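Local coordinates for protein split-Soret cytochrome c (Desulfovibrio desulfuricans, PDB 1H21) that carries two heme c groups and one iron-sulfur cluster, probably [2Fe-2S], per subunit of a heme-linked homodimer, and may take part in electron transfer during sulfate reduction, at residues E184-N187 with T188-Q192; H22-P26 with K27-Q31; D128-Q131 with G132-D136; N158-E161 with A162-Q166. All coordinates share one frame; numbering follows the deposited sequence.

Contact 1. Residues E184-N187 with T188-Q192; sequences EIIN and TKIDQ
The backbone oxygen of E184 takes two bonds from T188, one from its amide N at 2.9 Å and one from its hydroxyl OG1, also 2.9 Å away, in the last turns of the long alpha-helix 165-192. The two donors reach that oxygen from opposite faces of the carbonyl plane, the hydroxyl tilted further out of it (35°) than the amide (22°). OG1 can do this because it lies beside its own backbone N, anti to the carbonyl carbon (chi1 -54°), which turns it back down the helix. The regular i to i+4 pattern continues with K189 N to I185 O (2.8 Å), I190 N to I186 O (2.9 Å) and D191 N to N187 O (3.0 Å). The polar ends of this turn are bound by other parts of the chain: N187 OD1 probably accepts from L24 N, K189 NZ forms a salt bridge with E104 of helix 102-118 and bonds to G193 O, and D191 pairs with K23. I185 packs on M108 and L112 of that same helix, whereas I186 faces T95 and F96 of helix 87-99. One apolar contact links successive turns: I186 CG2 meets I190 CD1 at 4.1 Å, the two branched chains crossing obliquely.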
# COMPACT_ATOMS: atom_id res chain seq x y z
N GLU A 184 -4.17 -16.93 -11.05
CA GLU A 184 -5.12 -17.13 -12.14
C GLU A 184 -5.17 -15.94 -13.09
O GLU A 184 -5.24 -16.11 -14.30
CB GLU A 184 -6.51 -17.39 -11.61
CG GLU A 184 -6.61 -18.65 -10.78
CD GLU A 184 -8.06 -19.04 -10.55
OE1 GLU A 184 -8.93 -18.14 -10.54
OE2 GLU A 184 -8.32 -20.25 -10.41
N ILE A 185 -5.12 -14.75 -12.53
CA ILE A 185 -5.15 -13.53 -13.33
C ILE A 185 -3.89 -13.46 -14.20
O ILE A 185 -3.96 -13.10 -15.39
CB ILE A 185 -5.22 -12.29 -12.41
CG1 ILE A 185 -6.55 -12.29 -11.66
CG2 ILE A 185 -5.10 -11.01 -13.23
CD1 ILE A 185 -6.62 -11.26 -10.55
N ILE A 186 -2.74 -13.78 -13.62
CA ILE A 186 -1.50 -13.73 -14.40
C ILE A 186 -1.63 -14.68 -15.58
O ILE A 186 -1.41 -14.28 -16.73
CB ILE A 186 -0.26 -14.08 -13.55
CG1 ILE A 186 0.11 -12.90 -12.64
CG2 ILE A 186 0.92 -14.48 -14.46
CD1 ILE A 186 1.08 -13.26 -11.50
N ASN A 187 -2.05 -15.92 -15.31
CA ASN A 187 -2.22 -16.93 -16.34
C ASN A 187 -3.13 -16.40 -17.44
O ASN A 187 -2.75 -16.38 -18.62
CB ASN A 187 -2.84 -18.20 -15.76
CG ASN A 187 -1.86 -19.01 -14.95
OD1 ASN A 187 -0.64 -18.82 -15.05
ND2 ASN A 187 -2.38 -19.93 -14.15
N THR A 188 -4.30 -15.91 -17.05
CA THR A 188 -5.23 -15.37 -18.02
C THR A 188 -4.62 -14.22 -18.83
O THR A 188 -4.87 -14.10 -20.03
CB THR A 188 -6.56 -15.00 -17.33
OG1 THR A 188 -7.04 -16.15 -16.62
CG2 THR A 188 -7.63 -14.55 -18.32
N LYS A 189 -3.79 -13.40 -18.20
CA LYS A 189 -3.15 -12.27 -18.90
C LYS A 189 -2.18 -12.79 -19.98
O LYS A 189 -2.15 -12.31 -21.13
CB LYS A 189 -2.39 -11.37 -17.90
CG LYS A 189 -1.54 -10.26 -18.53
CD LYS A 189 -2.39 -9.34 -19.40
CE LYS A 189 -1.57 -8.18 -19.91
NZ LYS A 189 -2.35 -7.24 -20.74
N ILE A 190 -1.37 -13.77 -19.60
CA ILE A 190 -0.43 -14.36 -20.52
C ILE A 190 -1.18 -14.91 -21.73
O ILE A 190 -0.71 -14.76 -22.87
CB ILE A 190 0.40 -15.50 -19.85
CG1 ILE A 190 1.27 -14.94 -18.71
CG2 ILE A 190 1.28 -16.16 -20.88
CD1 ILE A 190 2.20 -15.98 -18.04
N ASP A 191 -2.35 -15.53 -21.50
CA ASP A 191 -3.18 -16.11 -22.57
C ASP A 191 -3.87 -15.08 -23.45
O ASP A 191 -3.72 -15.11 -24.68
CB ASP A 191 -4.25 -17.04 -22.01
CG ASP A 191 -3.68 -18.35 -21.49
OD1 ASP A 191 -2.56 -18.76 -21.92
OD2 ASP A 191 -4.34 -18.98 -20.62
N GLN A 192 -4.61 -14.17 -22.83
CA GLN A 192 -5.34 -13.16 -23.59
C GLN A 192 -4.54 -11.95 -24.07
O GLN A 192 -5.12 -11.03 -24.66
CB GLN A 192 -6.57 -12.72 -22.82
CG GLN A 192 -7.53 -13.84 -22.51
CD GLN A 192 -8.69 -13.41 -21.60
OE1 GLN A 192 -8.74 -12.26 -21.10
NE2 GLN A 192 -9.62 -14.34 -21.38

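Contact 2. Residues H22-P26 with K27-Q31; sequences HKLDP and KECAQ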
# COMPACT_ATOMS: atom_id res chain seq x y z
N HIS A 22 5.78 -16.14 -16.77
CA HIS A 22 5.71 -17.59 -16.91
C HIS A 22 4.40 -18.00 -16.27
O HIS A 22 4.02 -17.42 -15.27
CB HIS A 22 6.85 -18.26 -16.13
CG HIS A 22 8.22 -17.96 -16.65
ND1 HIS A 22 8.77 -18.60 -17.74
CD2 HIS A 22 9.18 -17.12 -16.20
CE1 HIS A 22 10.00 -18.16 -17.94
NE2 HIS A 22 10.27 -17.26 -17.02
N LYS A 23 3.65 -18.91 -16.89
CA LYS A 23 2.41 -19.39 -16.28
C LYS A 23 2.71 -20.00 -14.90
O LYS A 23 3.81 -20.53 -14.66
CB LYS A 23 1.71 -20.44 -17.16
CG LYS A 23 0.93 -19.84 -18.30
CD LYS A 23 -0.26 -20.70 -18.63
CE LYS A 23 -1.18 -19.94 -19.55
NZ LYS A 23 -2.40 -20.74 -19.84
N LEU A 24 1.73 -19.95 -14.01
CA LEU A 24 1.93 -20.47 -12.67
C LEU A 24 0.92 -21.55 -12.31
O LEU A 24 -0.08 -21.72 -13.00
CB LEU A 24 1.79 -19.32 -11.66
CG LEU A 24 2.60 -18.03 -11.86
CD1 LEU A 24 1.77 -16.80 -11.47
CD2 LEU A 24 3.93 -18.10 -11.10
N ASP A 25 1.17 -22.25 -11.21
CA ASP A 25 0.25 -23.24 -10.73
C ASP A 25 -0.43 -22.58 -9.54
O ASP A 25 0.18 -22.49 -8.46
CB ASP A 25 0.98 -24.49 -10.23
CG ASP A 25 0.04 -25.56 -9.65
OD1 ASP A 25 -1.21 -25.37 -9.63
OD2 ASP A 25 0.55 -26.61 -9.21
N PRO A 26 -1.67 -22.08 -9.72
CA PRO A 26 -2.41 -21.42 -8.64
C PRO A 26 -2.39 -22.21 -7.30
O PRO A 26 -2.11 -21.63 -6.24
CB PRO A 26 -3.81 -21.30 -9.23
CG PRO A 26 -3.54 -21.02 -10.65
CD PRO A 26 -2.46 -22.05 -10.97
N LYS A 27 -2.64 -23.53 -7.36
CA LYS A 27 -2.65 -24.37 -6.16
C LYS A 27 -1.29 -24.31 -5.47
O LYS A 27 -1.20 -24.20 -4.23
CB LYS A 27 -2.96 -25.84 -6.50
CG LYS A 27 -4.14 -26.09 -7.46
CD LYS A 27 -5.52 -25.58 -6.95
CE LYS A 27 -6.58 -25.62 -8.07
NZ LYS A 27 -6.24 -24.75 -9.27
N GLU A 28 -0.23 -24.41 -6.27
CA GLU A 28 1.13 -24.35 -5.73
C GLU A 28 1.33 -22.97 -5.07
O GLU A 28 1.83 -22.85 -3.95
CB GLU A 28 2.17 -24.57 -6.84
CG GLU A 28 3.60 -24.71 -6.28
CD GLU A 28 4.72 -24.66 -7.34
OE1 GLU A 28 4.49 -24.23 -8.51
OE2 GLU A 28 5.86 -25.04 -6.97
N CYS A 29 0.87 -21.93 -5.77
CA CYS A 29 0.99 -20.57 -5.28
C CYS A 29 0.28 -20.32 -3.96
O CYS A 29 0.87 -19.76 -3.03
CB CYS A 29 0.48 -19.60 -6.33
SG CYS A 29 1.68 -19.47 -7.61
N ALA A 30 -0.98 -20.75 -3.87
CA ALA A 30 -1.76 -20.56 -2.65
C ALA A 30 -0.98 -21.14 -1.47
O ALA A 30 -0.78 -20.51 -0.41
CB ALA A 30 -3.12 -21.27 -2.81
N GLN A 31 -0.43 -22.32 -1.73
CA GLN A 31 0.33 -23.09 -0.77
C GLN A 31 1.60 -22.41 -0.28
O GLN A 31 1.80 -22.23 0.93
CB GLN A 31 0.67 -24.40 -1.44
CG GLN A 31 1.55 -25.26 -0.64
CD GLN A 31 0.80 -26.18 0.26
OE1 GLN A 31 -0.38 -26.49 0.04
NE2 GLN A 31 1.48 -26.66 1.26
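The carbonyl oxygen of D25 receives the amide of C29 at 2.8 Å, with an N-H...O angle of 163°, and E28 N is 2.9 Å from the same D25 O. The site is the N-terminus of helix 26-38. D25 is the N-cap and P26 is the first residue of the helix, a position where proline's lack of an amide hydrogen costs no helical bond. The next rung is equally regular, A30 N donating to P26 O at 2.8 Å.

The side-chain capping bond is weak by its geometry. D25 CG stands anti to the backbone N (chi1 178°), which brings the carboxylate round beside the first turn. From there OD1 accepts from K27 N over 3.3 Å, with the N-H...O angle bent to 126°. The other oxygen, OD2, rests 3.5 Å from E28 CB, and the D25 side chain crosses those of K27 and E28 at about a right angle. E28 extends beyond its CG and is held by a salt bridge to K59 of helix 44-60. On the inner side C29 SG meets L24 CB at 4.1 Å, where the incoming loop passes over the first turn; L24 also touches M56 and I186, so the loop is packed between helices 44-60 and 165-192.

K27 NZ stays 5.1 Å from D25 OD1, too far for a salt bridge. A carboxylate at this end of the helix is consistent with favourable interaction with the helix dipole, supplementing a capping bond that is weak in itself.

Contact 3. Residues D128-Q131 with G132-D136; sequences DAAQ and GVKGD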
# COMPACT_ATOMS: atom_id res chain seq x y z
N ASP A 128 -3.71 -29.79 8.16
CA ASP A 128 -2.87 -29.87 9.34
C ASP A 128 -1.51 -29.19 9.16
O ASP A 128 -0.67 -29.21 10.06
CB ASP A 128 -2.71 -31.33 9.76
CG ASP A 128 -4.04 -31.96 10.17
OD1 ASP A 128 -4.56 -31.60 11.24
OD2 ASP A 128 -4.58 -32.78 9.39
N ALA A 129 -1.31 -28.59 7.99
CA ALA A 129 -0.07 -27.86 7.73
C ALA A 129 -0.26 -26.50 8.41
O ALA A 129 0.59 -25.60 8.29
CB ALA A 129 0.16 -27.68 6.22
N ALA A 130 -1.40 -26.36 9.11
CA ALA A 130 -1.76 -25.14 9.82
C ALA A 130 -0.69 -24.80 10.82
O ALA A 130 -0.36 -25.61 11.69
CB ALA A 130 -3.09 -25.32 10.52
N GLN A 131 -0.13 -23.60 10.70
CA GLN A 131 0.91 -23.16 11.62
C GLN A 131 0.40 -22.30 12.76
O GLN A 131 1.14 -22.03 13.71
CB GLN A 131 2.04 -22.47 10.88
CG GLN A 131 2.73 -23.36 9.86
CD GLN A 131 3.98 -22.73 9.30
OE1 GLN A 131 4.16 -22.70 8.07
NE2 GLN A 131 4.85 -22.21 10.20
N GLY A 132 -0.85 -21.82 12.64
CA GLY A 132 -1.44 -21.00 13.69
C GLY A 132 -2.42 -21.81 14.50
O GLY A 132 -2.13 -22.17 15.64
N VAL A 133 -3.61 -22.02 13.95
CA VAL A 133 -4.64 -22.84 14.58
C VAL A 133 -5.25 -23.75 13.51
O VAL A 133 -5.55 -23.31 12.38
CB VAL A 133 -5.76 -22.00 15.24
CG1 VAL A 133 -5.18 -21.03 16.23
CG2 VAL A 133 -6.63 -21.30 14.18
N LYS A 134 -5.35 -25.04 13.83
CA LYS A 134 -5.90 -26.02 12.91
C LYS A 134 -7.40 -25.88 12.96
O LYS A 134 -7.95 -25.47 14.00
CB LYS A 134 -5.48 -27.42 13.36
CG LYS A 134 -4.53 -28.14 12.39
CD LYS A 134 -3.79 -29.27 13.11
CE LYS A 134 -2.76 -28.73 14.10
NZ LYS A 134 -2.45 -29.77 15.15
N GLY A 135 -8.08 -26.13 11.84
CA GLY A 135 -9.52 -26.05 11.88
C GLY A 135 -10.33 -25.34 10.82
O GLY A 135 -10.00 -25.38 9.62
N ASP A 136 -11.40 -24.71 11.30
CA ASP A 136 -12.35 -23.99 10.47
C ASP A 136 -12.38 -22.55 10.90
O ASP A 136 -12.19 -22.27 12.09
CB ASP A 136 -13.75 -24.56 10.67
CG ASP A 136 -14.15 -25.53 9.58
OD1 ASP A 136 -13.63 -26.66 9.59
OD2 ASP A 136 -14.97 -25.15 8.71
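D128 and K134 set their side chains at about a right angle, the carboxylate of one meeting the aliphatic middle of the other where an irregular surface loop doubles back between helices 102-118 and 147-158. On the lysine side the contact is made by carbon: D128 OD1 approaches K134 CG to 3.6 Å and the neighbouring methylene CD still more closely, while the ammonium group lies beyond. K134 bends at chi3 (-71°), and its NZ remains 4.8 Å from D128 OD1. The opposite charges may attract each other through space, but the separation is too long for a salt bridge.

A130 lies on the inside of the bend, its CB directed at the returning limb of the loop. Chain reversal brings A130 CA and K134 CA within 5.2 Å, although no hydrogen bond joins the two segments.

Polar anchoring comes from neighbouring helices instead. Y34 OH of helix 26-38 bonds to Q131 N, and E169 OE1 of helix 165-192 accepts from V133 N and, weakly, from G132 N. A130 itself touches both Y34 and E169, which places the loop against both of those helices. Within the bend, the A130 methyl group meets two parts of the returning chain, with CB 3.7 Å from K134 CG and equally 3.7 Å from V133 O.

Contact 4. Residues N158-E161 with A162-Q166; sequences NKIE and ATSKQ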
# COMPACT_ATOMS: atom_id res chain seq x y z
N ASN A 158 -17.24 -11.44 14.60
CA ASN A 158 -17.03 -12.79 15.14
C ASN A 158 -16.58 -12.87 16.60
O ASN A 158 -16.29 -13.96 17.09
CB ASN A 158 -16.03 -13.54 14.26
CG ASN A 158 -16.57 -13.79 12.86
OD1 ASN A 158 -17.42 -14.67 12.66
ND2 ASN A 158 -16.09 -13.02 11.88
N LYS A 159 -16.53 -11.72 17.28
CA LYS A 159 -16.11 -11.63 18.69
C LYS A 159 -14.76 -12.30 18.99
O LYS A 159 -14.56 -12.91 20.06
CB LYS A 159 -17.21 -12.12 19.64
CG LYS A 159 -18.13 -11.00 20.13
CD LYS A 159 -18.84 -10.33 18.97
CE LYS A 159 -19.42 -8.96 19.34
NZ LYS A 159 -20.14 -8.31 18.19
N ILE A 160 -13.84 -12.16 18.04
CA ILE A 160 -12.49 -12.69 18.13
C ILE A 160 -11.57 -11.49 18.30
O ILE A 160 -11.83 -10.41 17.76
CB ILE A 160 -12.08 -13.43 16.83
CG1 ILE A 160 -12.98 -14.64 16.61
CG2 ILE A 160 -10.63 -13.90 16.90
CD1 ILE A 160 -12.98 -15.12 15.19
N GLU A 161 -10.51 -11.65 19.09
CA GLU A 161 -9.56 -10.57 19.30
C GLU A 161 -8.57 -10.48 18.14
O GLU A 161 -8.11 -11.51 17.63
CB GLU A 161 -8.80 -10.75 20.62
CG GLU A 161 -9.53 -10.25 21.87
CD GLU A 161 -8.62 -10.24 23.10
OE1 GLU A 161 -7.64 -9.46 23.13
OE2 GLU A 161 -8.89 -11.00 24.06
N ALA A 162 -8.22 -9.26 17.75
CA ALA A 162 -7.28 -9.02 16.64
C ALA A 162 -5.86 -9.51 16.99
O ALA A 162 -4.92 -9.45 16.17
CB ALA A 162 -7.27 -7.55 16.29
N THR A 163 -5.73 -10.03 18.20
CA THR A 163 -4.50 -10.56 18.77
C THR A 163 -4.53 -12.10 18.75
O THR A 163 -3.50 -12.75 18.89
CB THR A 163 -4.42 -10.03 20.26
OG1 THR A 163 -3.20 -9.32 20.46
CG2 THR A 163 -4.62 -11.16 21.31
N SER A 164 -5.73 -12.66 18.60
CA SER A 164 -5.95 -14.10 18.60
C SER A 164 -5.14 -14.84 17.56
O SER A 164 -4.82 -14.28 16.51
CB SER A 164 -7.44 -14.40 18.37
OG SER A 164 -7.74 -15.77 18.55
N LYS A 165 -4.87 -16.11 17.84
CA LYS A 165 -4.13 -16.97 16.91
C LYS A 165 -4.98 -17.18 15.67
O LYS A 165 -4.48 -17.45 14.58
CB LYS A 165 -3.80 -18.31 17.54
CG LYS A 165 -2.59 -18.27 18.45
CD LYS A 165 -1.85 -19.60 18.41
CE LYS A 165 -0.58 -19.55 19.24
NZ LYS A 165 0.31 -20.71 18.95
N GLN A 166 -6.29 -17.05 15.86
CA GLN A 166 -7.24 -17.21 14.78
C GLN A 166 -7.12 -16.16 13.72
O GLN A 166 -7.13 -16.47 12.55
CB GLN A 166 -8.66 -17.18 15.33
CG GLN A 166 -9.17 -18.46 15.95
CD GLN A 166 -10.15 -18.16 17.02
OE1 GLN A 166 -9.77 -17.66 18.08
NE2 GLN A 166 -11.43 -18.38 16.74
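E161 and I160 account for most of the surface buried here; the hydrogen bond that E161 makes across the turn comes from its backbone. E161 O accepts from S164 N at 2.8 Å and closes a type I beta turn over A162 and T163. The donor stands 59° out of the carbonyl plane, with a C=O...N angle of 121°, so the bond arrives above the carbonyl group.

I160 fills the concave side of the connection. Its CG2 branch, anti to the backbone N (chi1 -63° for CG1), reaches S164 CB at 3.5 Å. The other branch ends beside the Q166 amide, with CD1 3.9 Å from NE2, and the two side chains cross at about a right angle. S164 is the N-cap of the following helix: OG, placed anti to its own backbone N, accepts a weak bond from Q166 N at 3.3 Å. The same hydroxyl donates to Q166 OE1 at 2.8 Å, which ties the glutamine side chain back over the cap, its amide beside I160.

E161 and T163 project side by side, with E161 OE1 3.9 Å from T163 CG2. That oxygen accepts from N221 ND2 and G217 N of the second subunit, so the turn also takes part in the dimer interface.

Helix 147-158 ends just upstream in a Schellman motif with K159 at positive phi, and helix 165-192 starts at the S164 cap. I160 packs back on W154 and A162 on C155, both in helix 147-158, so the short link lies packed against the helix it leaves.

How the contacts relate
Along the chain the order is contact 2, contact 3, contact 4, contact 1. Contacts 4 and 1 mark the two ends of helix 165-192, their centres 36 Å apart on opposite sides of the chain's centre. Contact 2, at the start of helix 26-38, touches contact 1 directly, their centres 12 Å apart and I190 CD1 lying 3.5 Å from H22 C. At the other end, contact 3 packs on contact 4, with V133 CG1 3.3 Å from K165 CB. The long helix thus connects an N-terminal loop, remote from the annotated sites, with the turn beside the second subunit, where the side chain of A162 lies about 9 Å from a bound heme c.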